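Local coordinates for protein GDSL-esterase (Pseudoalteromonas sp., PDB 3HP4) that hydrolyses esters as a serine esterase of the GDSL (SGNH-hydrolase) family in a psychrotrophic bacterium, possibly acting on lysophospholipids, at residues M105-I113 / A138-L146; S51-D59 / M88-S99. All coordinates share one frame; numbering follows the deposited sequence.

In the fold
From the N terminus, the first segment met is 51-59, at the start of helix 51-65, which follows edge strand 39-43. The chain then passes through strand 69-73 and helix 76-80 before helix 85-101 brings 88-99 back beside it, closing contact 2. A short turn leads directly into strand 105-109, where contact 1 opens; helix 119-136 carries the chain over to strand 139-141, which closes it at the other edge of the five-stranded parallel sheet. The two contacts therefore stand in series, neither nested nor crossed. They meet where Thr106 packs against Val96 and Ser99, and Ala138 against Val96, so the helix pair of contact 2 is seated on the sheet that contact 1 completes.

Contact 1. Residues M105-I113 / A138-L146; sequences MTALMEIYI and AHLMNFFML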
loop_
_atom_site.group_PDB
_atom_site.type_symbol
_atom_site.label_atom_id
_atom_site.label_comp_id
_atom_site.label_asym_id
_atom_site.label_seq_id
_atom_site.Cartn_x
_atom_site.Cartn_y
_atom_site.Cartn_z
ATOM N N MET A 105 1.271 14.444 -3.671
ATOM C CA MET A 105 1.540 13.534 -4.780
ATOM C C MET A 105 1.119 12.117 -4.344
ATOM O O MET A 105 1.539 11.675 -3.239
ATOM C CB MET A 105 3.035 13.573 -4.978
ATOM C CG MET A 105 3.475 13.012 -6.287
ATOM S SD MET A 105 2.881 13.933 -7.744
ATOM C CE MET A 105 4.233 15.085 -7.924
ATOM N N THR A 106 0.368 11.414 -5.169
ATOM C CA THR A 106 -0.266 10.185 -4.702
ATOM C C THR A 106 0.157 9.007 -5.536
ATOM O O THR A 106 0.174 9.089 -6.794
ATOM C CB THR A 106 -1.791 10.362 -4.743
ATOM O OG1 THR A 106 -2.110 11.506 -3.917
ATOM C CG2 THR A 106 -2.505 9.189 -4.139
ATOM N N ALA A 107 0.464 7.894 -4.878
ATOM C CA ALA A 107 0.753 6.609 -5.528
ATOM C C ALA A 107 -0.227 5.606 -5.047
ATOM O O ALA A 107 -0.734 5.664 -3.906
ATOM C CB ALA A 107 2.197 6.164 -5.190
ATOM N N LEU A 108 -0.513 4.637 -5.913
ATOM C CA LEU A 108 -1.432 3.550 -5.667
ATOM C C LEU A 108 -0.733 2.246 -5.982
ATOM O O LEU A 108 -0.299 2.063 -7.122
ATOM C CB LEU A 108 -2.613 3.767 -6.662
ATOM C CG LEU A 108 -3.741 2.800 -6.595
ATOM C CD1 LEU A 108 -4.476 2.796 -5.221
ATOM C CD2 LEU A 108 -4.759 3.061 -7.719
ATOM N N MET A 109 -0.652 1.339 -5.029
ATOM C CA MET A 109 -0.064 0.023 -5.313
ATOM C C MET A 109 -1.069 -0.896 -5.980
ATOM O O MET A 109 -2.217 -1.046 -5.506
ATOM C CB MET A 109 0.428 -0.603 -4.014
ATOM C CG MET A 109 1.253 -1.870 -4.271
ATOM S SD MET A 109 2.111 -2.443 -2.813
ATOM C CE MET A 109 3.352 -1.150 -2.713
ATOM N N GLU A 110 -0.677 -1.519 -7.064
ATOM C CA GLU A 110 -1.409 -2.618 -7.733
ATOM C C GLU A 110 -1.567 -3.751 -6.706
ATOM O O GLU A 110 -0.557 -4.064 -6.029
ATOM C CB GLU A 110 -0.619 -3.059 -8.997
ATOM C CG GLU A 110 -1.467 -3.905 -9.903
ATOM C CD GLU A 110 -0.806 -4.085 -11.183
ATOM O OE1 GLU A 110 0.482 -4.299 -11.148
ATOM O OE2 GLU A 110 -1.507 -3.951 -12.173
ATOM N N ILE A 111 -2.715 -4.372 -6.578
ATOM C CA ILE A 111 -2.910 -5.491 -5.630
ATOM C C ILE A 111 -3.365 -6.685 -6.452
ATOM O O ILE A 111 -4.114 -6.517 -7.445
ATOM C CB ILE A 111 -3.935 -5.137 -4.576
ATOM C CG1 ILE A 111 -3.670 -3.819 -3.869
ATOM C CG2 ILE A 111 -4.056 -6.276 -3.529
ATOM C CD1 ILE A 111 -2.318 -3.741 -3.028
ATOM N N TYR A 112 -2.910 -7.890 -6.091
ATOM C CA TYR A 112 -3.351 -9.157 -6.669
ATOM C C TYR A 112 -3.928 -10.003 -5.562
ATOM O O TYR A 112 -3.498 -9.899 -4.411
ATOM C CB TYR A 112 -2.152 -9.924 -7.309
ATOM C CG TYR A 112 -1.598 -9.263 -8.585
ATOM C CD1 TYR A 112 -1.741 -9.845 -9.856
ATOM C CD2 TYR A 112 -0.897 -8.091 -8.519
ATOM C CE1 TYR A 112 -1.191 -9.158 -10.963
ATOM C CE2 TYR A 112 -0.354 -7.471 -9.647
ATOM C CZ TYR A 112 -0.532 -8.011 -10.809
ATOM O OH TYR A 112 0.030 -7.246 -11.918
ATOM N N ILE A 113 -4.959 -10.757 -5.934
ATOM C CA ILE A 113 -5.650 -11.651 -4.970
ATOM C C ILE A 113 -5.786 -13.022 -5.563
ATOM O O ILE A 113 -5.926 -13.172 -6.771
ATOM C CB ILE A 113 -7.075 -11.100 -4.593
ATOM C CG1 ILE A 113 -7.899 -10.826 -5.862
ATOM C CG2 ILE A 113 -6.921 -9.919 -3.635
ATOM C CD1 ILE A 113 -9.423 -10.552 -5.668
ATOM N N ALA A 138 -2.634 9.114 -10.540
ATOM C CA ALA A 138 -1.849 8.532 -9.451
ATOM C C ALA A 138 -0.785 7.646 -10.026
ATOM O O ALA A 138 -1.020 6.891 -10.996
ATOM C CB ALA A 138 -2.735 7.707 -8.550
ATOM N N HIS A 139 0.347 7.571 -9.409
ATOM C CA HIS A 139 1.502 6.759 -9.794
ATOM C C HIS A 139 1.243 5.292 -9.420
ATOM O O HIS A 139 1.061 5.037 -8.201
ATOM C CB HIS A 139 2.742 7.291 -9.004
ATOM C CG HIS A 139 3.980 6.584 -9.397
ATOM N ND1 HIS A 139 4.622 5.625 -8.649
ATOM C CD2 HIS A 139 4.682 6.712 -10.538
ATOM C CE1 HIS A 139 5.643 5.137 -9.354
ATOM N NE2 HIS A 139 5.723 5.814 -10.487
ATOM N N LEU A 140 1.311 4.351 -10.312
ATOM C CA LEU A 140 1.098 2.945 -9.942
ATOM C C LEU A 140 2.419 2.290 -9.530
ATOM O O LEU A 140 3.476 2.481 -10.118
ATOM C CB LEU A 140 0.430 2.154 -11.089
ATOM C CG LEU A 140 -0.156 0.806 -10.717
ATOM C CD1 LEU A 140 -1.437 0.940 -9.917
ATOM C CD2 LEU A 140 -0.433 -0.053 -11.988
ATOM N N MET A 141 2.342 1.542 -8.445
ATOM C CA MET A 141 3.467 0.823 -7.882
ATOM C C MET A 141 3.289 -0.679 -8.037
ATOM O O MET A 141 2.164 -1.199 -7.832
ATOM C CB MET A 141 3.525 1.167 -6.410
ATOM C CG MET A 141 4.071 2.509 -6.175
ATOM S SD MET A 141 4.860 2.550 -4.493
ATOM C CE MET A 141 5.578 4.203 -4.676
ATOM N N ASN A 142 4.345 -1.413 -8.307
ATOM C CA ASN A 142 4.306 -2.869 -8.338
ATOM C C ASN A 142 3.929 -3.469 -6.955
ATOM O O ASN A 142 4.336 -2.931 -5.934
ATOM C CB ASN A 142 5.720 -3.410 -8.739
ATOM C CG ASN A 142 5.699 -4.838 -9.156
ATOM O OD1 ASN A 142 4.980 -5.257 -9.968
ATOM N ND2 ASN A 142 6.608 -5.602 -8.496
ATOM N N PHE A 143 3.165 -4.547 -6.986
ATOM C CA PHE A 143 2.756 -5.211 -5.690
ATOM C C PHE A 143 3.973 -5.916 -5.099
ATOM O O PHE A 143 4.501 -6.858 -5.693
ATOM C CB PHE A 143 1.685 -6.194 -6.009
ATOM C CG PHE A 143 0.970 -6.805 -4.797
ATOM C CD1 PHE A 143 0.795 -6.073 -3.651
ATOM C CD2 PHE A 143 0.430 -8.073 -4.879
ATOM C CE1 PHE A 143 0.089 -6.628 -2.564
ATOM C CE2 PHE A 143 -0.289 -8.596 -3.775
ATOM C CZ PHE A 143 -0.426 -7.843 -2.658
ATOM N N PHE A 144 4.365 -5.538 -3.890
ATOM C CA PHE A 144 5.556 -6.143 -3.296
ATOM C C PHE A 144 5.387 -7.572 -2.897
ATOM O O PHE A 144 6.391 -8.248 -2.661
ATOM C CB PHE A 144 6.094 -5.294 -2.109
ATOM C CG PHE A 144 5.135 -5.081 -0.947
ATOM C CD1 PHE A 144 4.771 -6.130 -0.107
ATOM C CD2 PHE A 144 4.668 -3.798 -0.676
ATOM C CE1 PHE A 144 3.920 -5.864 0.982
ATOM C CE2 PHE A 144 3.823 -3.555 0.429
ATOM C CZ PHE A 144 3.467 -4.602 1.251
ATOM N N MET A 145 4.155 -8.104 -2.851
ATOM C CA MET A 145 3.946 -9.502 -2.479
ATOM C C MET A 145 4.212 -10.492 -3.587
ATOM O O MET A 145 4.276 -11.680 -3.341
ATOM C CB MET A 145 2.535 -9.714 -1.959
ATOM C CG MET A 145 2.325 -9.063 -0.580
ATOM S SD MET A 145 3.418 -9.705 0.746
ATOM C CE MET A 145 2.953 -11.452 0.837
ATOM N N LEU A 146 4.286 -10.026 -4.839
ATOM C CA LEU A 146 4.412 -10.985 -5.937
ATOM C C LEU A 146 5.595 -11.928 -5.835
ATOM O O LEU A 146 5.506 -13.088 -6.165
ATOM C CB LEU A 146 4.465 -10.228 -7.276
ATOM C CG LEU A 146 3.114 -9.586 -7.663
ATOM C CD1 LEU A 146 3.350 -8.544 -8.817
ATOM C CD2 LEU A 146 2.096 -10.587 -8.025
HETATM O O HOH W 1 2.268 -5.249 -9.632
#
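Ala138 and His139 begin the pairing beside Thr106, whose carbonyl O accepts the His139 N-H in its own plane at 3.0 Å. The His139 O then takes Leu108 N, with N and O 2.8 Å apart, while the CB of Ala107 lies at the edge of the imidazole, whose ring stacks on Trp181. Met141 N and O complete the parallel strand pair, bonding Leu108 O and Glu110 N. Where the strands end, a water donates to Asn142 OD1 and accepts from Phe143 N. Phe143 extends its ring alongside 110-112 because chi1 (-170°) turns CG away from the backbone N: Ile111 CA stands over the centre of one face, 4.1 Å from the centroid, Met145 CB lies over the opposite face, toward its rim, and Met109 SD meets the edge in plane. That sulfur also lies obliquely 4.4 Å from the Phe144 centroid, making two Met-aromatic contacts. Were the Phe143 ring lost to an alanine, a gap would probably open beneath Ile111 and the Met109 sulfur keep one aromatic partner of two. Leu146 closes the segment by placing CD2 over a face of the Tyr112 ring, 4.1 Å from its centroid. Backbone hydrogen bonds thus join the strands of this beta-alpha-beta unit, and beyond them sulfur, ring and methyl contacts continue the attachment.

Contact 2. Residues S51-D59 / M88-S99; sequences SGGALRRLD and MQTNLTALVKKS
Two neighbouring helices packed on the same side of the central sheet, 51-65 and 85-101, meet here; segments 51-59 and 88-99 run in the same direction, their axes inclined by 26° and 8.8 Å apart at closest approach. At the N-terminal end Asn91 ND2 donates a straight bond (166°) to Ser51 OG, 3.0 Å away and almost exactly in the plane of the amide. Ser51 chi1 of 66° places OG between its backbone N and carbonyl carbon, facing Asn91; the same hydroxyl also bonds Asp78, so two polar partners hold it at this buried end. Further along, two leucines interlock as knobs into holes. Leu55 sits among Asn91, Ala94, Leu95 and Lys98, its CD1 3.7 Å from Ala94 CB, and Leu95 enters the hole formed by Ser51, Ala54, Leu55 and Leu58. The fit is tight, since Leu95 CD2 comes within 3.4 Å of Leu55 CA. Leu58 CD2 lies 3.6 Å from the same Leu95 methyl. At the far end Lys98, bent at its last torsion, lays CE against Leu55 CD1 and brings NZ to Asp59 OD1 at 3.0 Å on the syn side, a salt bridge near the end of both segments. Leu95 and Leu58 also reach Leu8 and Leu6 of strand 3-9. Such a helix layer on one face of a parallel sheet belongs to the three-layer alpha/beta/alpha sandwich of SGNH hydrolases.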
loop_
_atom_site.group_PDB
_atom_site.type_symbol
_atom_site.label_atom_id
_atom_site.label_comp_id
_atom_site.label_asym_id
_atom_site.label_seq_id
_atom_site.Cartn_x
_atom_site.Cartn_y
_atom_site.Cartn_z
ATOM N N SER A 51 -10.898 -0.260 1.515
ATOM C CA SER A 51 -10.899 1.015 0.827
ATOM C C SER A 51 -11.913 1.987 1.468
ATOM O O SER A 51 -11.614 3.177 1.640
ATOM C CB SER A 51 -11.179 0.817 -0.667
ATOM O OG SER A 51 -12.465 0.333 -0.929
ATOM N N GLY A 52 -13.068 1.467 1.863
ATOM C CA GLY A 52 -14.098 2.351 2.442
ATOM C C GLY A 52 -13.722 2.753 3.849
ATOM O O GLY A 52 -13.972 3.897 4.250
ATOM N N GLY A 53 -13.079 1.890 4.621
ATOM C CA GLY A 53 -12.652 2.297 5.974
ATOM C C GLY A 53 -11.602 3.370 5.932
ATOM O O GLY A 53 -11.596 4.342 6.743
ATOM N N ALA A 54 -10.670 3.258 5.001
ATOM C CA ALA A 54 -9.632 4.252 4.886
ATOM C C ALA A 54 -10.229 5.578 4.485
ATOM O O ALA A 54 -9.767 6.640 4.932
ATOM C CB ALA A 54 -8.533 3.822 3.886
ATOM N N LEU A 55 -11.213 5.557 3.601
ATOM C CA LEU A 55 -11.820 6.770 3.130
ATOM C C LEU A 55 -12.400 7.576 4.293
ATOM O O LEU A 55 -12.334 8.829 4.293
ATOM C CB LEU A 55 -12.830 6.414 2.036
ATOM C CG LEU A 55 -13.483 7.589 1.319
ATOM C CD1 LEU A 55 -12.512 8.497 0.570
ATOM C CD2 LEU A 55 -14.538 7.042 0.356
ATOM N N ARG A 56 -12.898 6.900 5.333
ATOM C CA ARG A 56 -13.438 7.562 6.502
ATOM C C ARG A 56 -12.366 8.203 7.383
ATOM O O ARG A 56 -12.662 9.091 8.170
ATOM C CB ARG A 56 -14.240 6.551 7.348
ATOM C CG ARG A 56 -15.539 6.093 6.715
ATOM C CD ARG A 56 -16.318 5.157 7.678
ATOM N NE ARG A 56 -15.959 3.746 7.481
ATOM C CZ ARG A 56 -16.532 2.929 6.592
ATOM N NH1 ARG A 56 -17.518 3.361 5.805
ATOM N NH2 ARG A 56 -16.123 1.665 6.493
ATOM N N ARG A 57 -11.116 7.778 7.250
ATOM C CA ARG A 57 -10.008 8.260 8.085
ATOM C C ARG A 57 -9.145 9.312 7.410
ATOM O O ARG A 57 -8.365 10.011 8.074
ATOM C CB ARG A 57 -9.118 7.038 8.440
ATOM C CG ARG A 57 -9.750 6.088 9.445
ATOM C CD ARG A 57 -9.067 4.732 9.505
ATOM N NE ARG A 57 -7.650 4.930 9.683
ATOM C CZ ARG A 57 -6.683 4.406 8.914
ATOM N NH1 ARG A 57 -6.914 3.572 7.890
ATOM N NH2 ARG A 57 -5.460 4.762 9.216
ATOM N N LEU A 58 -9.207 9.403 6.076
ATOM C CA LEU A 58 -8.142 10.117 5.402
ATOM C C LEU A 58 -8.173 11.618 5.622
ATOM O O LEU A 58 -7.095 12.225 5.738
ATOM C CB LEU A 58 -8.161 9.759 3.892
ATOM C CG LEU A 58 -7.048 10.462 3.114
ATOM C CD1 LEU A 58 -5.641 10.081 3.547
ATOM C CD2 LEU A 58 -7.202 10.128 1.583
ATOM N N ASP A 59 -9.341 12.234 5.648
ATOM C CA ASP A 59 -9.349 13.681 5.862
ATOM C C ASP A 59 -8.607 14.059 7.133
ATOM O O ASP A 59 -7.820 15.016 7.141
ATOM C CB ASP A 59 -10.782 14.227 5.982
ATOM C CG ASP A 59 -11.556 14.231 4.662
ATOM O OD1 ASP A 59 -10.978 14.372 3.581
ATOM O OD2 ASP A 59 -12.809 14.139 4.758
ATOM N N MET A 88 -15.170 -0.565 -4.784
ATOM C CA MET A 88 -13.767 -0.371 -4.378
ATOM C C MET A 88 -13.131 0.709 -5.248
ATOM O O MET A 88 -12.399 1.561 -4.709
ATOM C CB MET A 88 -13.013 -1.692 -4.545
ATOM C CG MET A 88 -11.560 -1.553 -4.087
ATOM S SD MET A 88 -10.539 -3.000 -4.448
ATOM C CE MET A 88 -10.293 -2.830 -6.201
ATOM N N GLN A 89 -13.371 0.700 -6.548
ATOM C CA GLN A 89 -12.793 1.689 -7.437
ATOM C C GLN A 89 -13.280 3.086 -7.091
ATOM O O GLN A 89 -12.491 4.045 -7.054
ATOM C CB GLN A 89 -13.130 1.275 -8.869
ATOM C CG GLN A 89 -12.425 2.072 -9.905
ATOM C CD GLN A 89 -12.492 1.444 -11.271
ATOM O OE1 GLN A 89 -12.730 0.241 -11.398
ATOM N NE2 GLN A 89 -12.300 2.258 -12.280
ATOM N N THR A 90 -14.560 3.255 -6.802
ATOM C CA THR A 90 -15.094 4.542 -6.361
ATOM C C THR A 90 -14.384 4.996 -5.099
ATOM O O THR A 90 -13.978 6.169 -4.962
ATOM C CB THR A 90 -16.619 4.406 -6.137
ATOM O OG1 THR A 90 -17.191 4.135 -7.420
ATOM C CG2 THR A 90 -17.220 5.679 -5.536
ATOM N N ASN A 91 -14.235 4.106 -4.131
ATOM C CA ASN A 91 -13.608 4.445 -2.883
ATOM C C ASN A 91 -12.152 4.827 -3.065
ATOM O O ASN A 91 -11.714 5.857 -2.513
ATOM C CB ASN A 91 -13.649 3.283 -1.864
ATOM C CG ASN A 91 -15.010 2.968 -1.343
ATOM O OD1 ASN A 91 -15.937 3.774 -1.426
ATOM N ND2 ASN A 91 -15.134 1.771 -0.870
ATOM N N LEU A 92 -11.375 4.034 -3.815
ATOM C CA LEU A 92 -9.973 4.341 -4.030
ATOM C C LEU A 92 -9.801 5.615 -4.835
ATOM O O LEU A 92 -8.872 6.390 -4.562
ATOM C CB LEU A 92 -9.287 3.162 -4.717
ATOM C CG LEU A 92 -9.177 1.872 -3.917
ATOM C CD1 LEU A 92 -8.651 0.769 -4.841
ATOM C CD2 LEU A 92 -8.249 1.986 -2.709
ATOM N N THR A 93 -10.660 5.880 -5.807
ATOM C CA THR A 93 -10.562 7.123 -6.571
ATOM C C THR A 93 -10.781 8.295 -5.652
ATOM O O THR A 93 -10.072 9.307 -5.752
ATOM C CB THR A 93 -11.598 7.097 -7.682
ATOM O OG1 THR A 93 -11.299 6.002 -8.539
ATOM C CG2 THR A 93 -11.547 8.369 -8.507
ATOM N N ALA A 94 -11.742 8.211 -4.743
ATOM C CA ALA A 94 -11.978 9.312 -3.795
ATOM C C ALA A 94 -10.799 9.465 -2.879
ATOM O O ALA A 94 -10.450 10.621 -2.520
ATOM C CB ALA A 94 -13.267 9.028 -3.022
ATOM N N LEU A 95 -10.134 8.399 -2.426
ATOM C CA LEU A 95 -8.937 8.499 -1.618
ATOM C C LEU A 95 -7.882 9.247 -2.366
ATOM O O LEU A 95 -7.202 10.136 -1.783
ATOM C CB LEU A 95 -8.346 7.123 -1.176
ATOM C CG LEU A 95 -9.110 6.290 -0.163
ATOM C CD1 LEU A 95 -8.617 4.855 -0.063
ATOM C CD2 LEU A 95 -9.018 7.010 1.192
ATOM N N VAL A 96 -7.643 8.901 -3.627
ATOM C CA VAL A 96 -6.631 9.599 -4.427
ATOM C C VAL A 96 -6.995 11.049 -4.587
ATOM O O VAL A 96 -6.133 11.936 -4.394
ATOM C CB VAL A 96 -6.514 8.911 -5.803
ATOM C CG1 VAL A 96 -5.626 9.725 -6.683
ATOM C CG2 VAL A 96 -5.938 7.476 -5.630
ATOM N N LYS A 97 -8.239 11.367 -4.916
ATOM C CA LYS A 97 -8.614 12.747 -5.153
ATOM C C LYS A 97 -8.542 13.575 -3.895
ATOM O O LYS A 97 -8.131 14.740 -3.946
ATOM C CB LYS A 97 -9.977 12.881 -5.816
ATOM C CG LYS A 97 -9.902 12.344 -7.226
ATOM C CD LYS A 97 -11.139 12.611 -8.023
ATOM C CE LYS A 97 -10.899 12.350 -9.526
ATOM N NZ LYS A 97 -12.101 12.808 -10.303
ATOM N N LYS A 98 -8.869 13.020 -2.726
ATOM C CA LYS A 98 -8.728 13.775 -1.470
ATOM C C LYS A 98 -7.246 14.071 -1.206
ATOM O O LYS A 98 -6.878 15.198 -0.825
ATOM C CB LYS A 98 -9.261 12.949 -0.296
ATOM C CG LYS A 98 -10.720 12.925 -0.100
ATOM C CD LYS A 98 -11.021 12.051 1.154
ATOM C CE LYS A 98 -12.517 11.901 1.413
ATOM N NZ LYS A 98 -13.147 13.152 1.877
ATOM N N SER A 99 -6.379 13.102 -1.441
ATOM C CA SER A 99 -4.962 13.338 -1.255
ATOM C C SER A 99 -4.420 14.409 -2.192
ATOM O O SER A 99 -3.673 15.320 -1.758
ATOM C CB SER A 99 -4.176 12.033 -1.416
ATOM O OG SER A 99 -4.615 11.011 -0.538
#